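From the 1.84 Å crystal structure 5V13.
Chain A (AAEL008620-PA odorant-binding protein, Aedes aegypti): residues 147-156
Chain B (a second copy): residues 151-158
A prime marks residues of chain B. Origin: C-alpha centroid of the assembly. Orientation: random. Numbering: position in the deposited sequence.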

# COMPACT_ATOMS: atom_id res chain seq x y z
N ASP A 147 12.05 13.29 -2.60
CA ASP A 147 10.93 14.23 -2.57
C ASP A 147 9.66 13.45 -2.23
O ASP A 147 9.19 12.65 -3.04
CB ASP A 147 10.80 14.94 -3.92
CG ASP A 147 9.76 16.06 -3.93
OD1 ASP A 147 8.87 16.11 -3.05
OD2 ASP A 147 9.82 16.89 -4.87
N TYR A 148 9.10 13.70 -1.04
CA TYR A 148 7.95 12.89 -0.64
C TYR A 148 6.67 13.25 -1.39
O TYR A 148 5.64 12.59 -1.18
CB TYR A 148 7.72 13.00 0.87
CG TYR A 148 8.79 12.26 1.66
CD1 TYR A 148 9.70 11.43 1.02
CD2 TYR A 148 8.88 12.39 3.04
CE1 TYR A 148 10.68 10.75 1.72
CE2 TYR A 148 9.85 11.72 3.76
CZ TYR A 148 10.75 10.90 3.09
OH TYR A 148 11.71 10.22 3.80
N ARG A 149 6.68 14.25 -2.26
CA ARG A 149 5.51 14.49 -3.11
C ARG A 149 5.20 13.30 -4.01
O ARG A 149 4.05 13.15 -4.45
CB ARG A 149 5.73 15.75 -3.95
CG ARG A 149 5.45 17.04 -3.18
CD ARG A 149 5.71 18.27 -4.02
NE ARG A 149 7.07 18.29 -4.55
CZ ARG A 149 7.57 19.26 -5.30
NH1 ARG A 149 6.82 20.31 -5.61
NH2 ARG A 149 8.82 19.17 -5.74
N ASP A 150 6.19 12.46 -4.27
CA ASP A 150 6.09 11.31 -5.17
C ASP A 150 5.91 9.99 -4.44
O ASP A 150 5.84 8.94 -5.10
CB ASP A 150 7.36 11.18 -6.03
CG ASP A 150 7.62 12.39 -6.90
OD1 ASP A 150 6.64 13.01 -7.37
OD2 ASP A 150 8.81 12.72 -7.12
N ILE A 151 5.89 9.99 -3.10
CA ILE A 151 6.08 8.72 -2.40
C ILE A 151 4.91 7.77 -2.64
O ILE A 151 5.09 6.55 -2.77
CB ILE A 151 6.34 8.97 -0.90
CG1 ILE A 151 6.78 7.67 -0.22
CG2 ILE A 151 5.11 9.57 -0.20
CD1 ILE A 151 7.46 7.89 1.15
N GLY A 152 3.70 8.32 -2.75
CA GLY A 152 2.52 7.50 -2.99
C GLY A 152 2.55 6.80 -4.34
O GLY A 152 2.27 5.60 -4.43
N ASN A 153 2.87 7.54 -5.40
CA ASN A 153 2.95 6.95 -6.74
C ASN A 153 4.06 5.92 -6.81
O ASN A 153 3.91 4.86 -7.43
CB ASN A 153 3.17 8.04 -7.80
CG ASN A 153 1.94 8.85 -8.07
OD1 ASN A 153 0.83 8.40 -7.83
ND2 ASN A 153 2.13 10.06 -8.59
N THR A 154 5.20 6.21 -6.16
CA THR A 154 6.34 5.30 -6.26
C THR A 154 6.05 3.97 -5.57
O THR A 154 6.32 2.90 -6.13
CB THR A 154 7.58 5.98 -5.68
OG1 THR A 154 7.95 7.08 -6.53
CG2 THR A 154 8.74 4.99 -5.60
N TYR A 155 5.48 3.99 -4.36
CA TYR A 155 5.23 2.72 -3.68
C TYR A 155 4.04 1.99 -4.28
O TYR A 155 3.99 0.76 -4.21
CB TYR A 155 5.02 2.94 -2.18
CG TYR A 155 6.30 2.97 -1.37
CD1 TYR A 155 6.96 1.79 -1.00
CD2 TYR A 155 6.86 4.18 -0.96
CE1 TYR A 155 8.14 1.82 -0.24
CE2 TYR A 155 8.02 4.22 -0.20
CZ TYR A 155 8.66 3.05 0.15
OH TYR A 155 9.83 3.09 0.89
N ALA A 156 3.09 2.70 -4.89
CA ALA A 156 1.96 2.02 -5.52
C ALA A 156 2.33 1.37 -6.86
O ALA A 156 1.78 0.32 -7.21
CB ALA A 156 0.80 2.98 -5.75
N ILE B 151 -4.16 11.29 -0.39
CA ILE B 151 -4.37 10.03 0.33
C ILE B 151 -3.27 9.03 -0.02
O ILE B 151 -2.84 8.25 0.85
CB ILE B 151 -5.78 9.47 0.04
CG1 ILE B 151 -6.11 8.33 0.99
CG2 ILE B 151 -5.93 9.02 -1.41
CD1 ILE B 151 -7.59 7.90 0.93
N GLY B 152 -2.79 9.05 -1.26
CA GLY B 152 -1.71 8.15 -1.65
C GLY B 152 -0.42 8.42 -0.90
O GLY B 152 0.21 7.50 -0.36
N ASN B 153 0.00 9.69 -0.87
CA ASN B 153 1.24 10.06 -0.17
C ASN B 153 1.16 9.73 1.32
O ASN B 153 2.11 9.19 1.90
CB ASN B 153 1.53 11.55 -0.35
CG ASN B 153 2.04 11.87 -1.72
OD1 ASN B 153 2.57 11.00 -2.42
ND2 ASN B 153 1.89 13.13 -2.13
N THR B 154 0.02 10.04 1.94
CA THR B 154 -0.15 9.82 3.37
C THR B 154 -0.05 8.34 3.74
O THR B 154 0.65 7.97 4.69
CB THR B 154 -1.50 10.40 3.81
OG1 THR B 154 -1.51 11.82 3.59
CG2 THR B 154 -1.78 10.09 5.28
N TYR B 155 -0.75 7.47 3.00
CA TYR B 155 -0.71 6.06 3.38
C TYR B 155 0.63 5.41 3.00
O TYR B 155 1.04 4.43 3.64
CB TYR B 155 -1.88 5.29 2.75
CG TYR B 155 -3.15 5.30 3.59
CD1 TYR B 155 -3.31 4.43 4.67
CD2 TYR B 155 -4.21 6.16 3.29
CE1 TYR B 155 -4.49 4.41 5.42
CE2 TYR B 155 -5.38 6.16 4.05
CZ TYR B 155 -5.52 5.29 5.12
OH TYR B 155 -6.68 5.29 5.87
N ALA B 156 1.32 5.93 1.99
CA ALA B 156 2.62 5.33 1.66
C ALA B 156 3.72 5.77 2.62
O ALA B 156 4.61 4.97 2.94
CB ALA B 156 3.01 5.66 0.22
N LYS B 157 3.66 7.02 3.11
CA LYS B 157 4.63 7.47 4.11
C LYS B 157 4.47 6.70 5.41
O LYS B 157 5.46 6.41 6.09
CB LYS B 157 4.46 8.98 4.35
CG LYS B 157 5.45 9.58 5.33
CD LYS B 157 5.11 11.05 5.66
CE LYS B 157 3.90 11.16 6.60
NZ LYS B 157 3.66 12.57 7.09
N LEU B 158 3.24 6.38 5.78
CA LEU B 158 3.01 5.56 6.97
C LEU B 158 3.20 4.07 6.70
O LEU B 158 3.56 3.33 7.62
CB LEU B 158 1.60 5.83 7.51
CG LEU B 158 1.30 7.26 7.95
CD1 LEU B 158 -0.19 7.44 8.29
CD2 LEU B 158 2.18 7.65 9.14
O HOH W 1 2.54 10.53 -5.28

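Two helices from two copies of the odorant-binding protein cross at 66°, their axes approaching to 7.5 Å, burying 335 Å² between the stretches. Along chain B, Ile151′ stays out of reach, and contact begins at Gly152′, whose O lies 3.5 Å from Gly152 CA. Glycine suits position 152 of chain A: a CB there would point toward chain B and clash with Gly152′ C and Asn153′ N. The backbones can therefore close to 4.0 Å between Gly152 CA and Asn153′ CA.

Asn153′ supplies the polar link. Its CB points sideways, but with chi1 m the amide comes nearer and reaches the junction between the 3-10 segment and the helix of chain A, where OD1 accepts a hydrogen bond from Gly152 N (2.9 Å) and ND2 donates one to Arg149 O (3.2 Å), so a single amide serves both a backbone donor and a backbone acceptor. Water 1 extends the link, donating to Asn153′ OD1 (2.9 Å) and accepting from Asn153 N (3.0 Å).

Thr154′ and Tyr155′ make no contact. One turn on from Gly152′, Ala156′ points toward chain A; its small CB packs 3.7 Å from Gly152 CA, 4.1 Å from Tyr155 CB and 4.3 Å from Ile151 CG1. Lys157′ meets chain A most closely through CA, 4.1 Å from Ile151 CD1, while its amine leads away to a partner elsewhere in the structure.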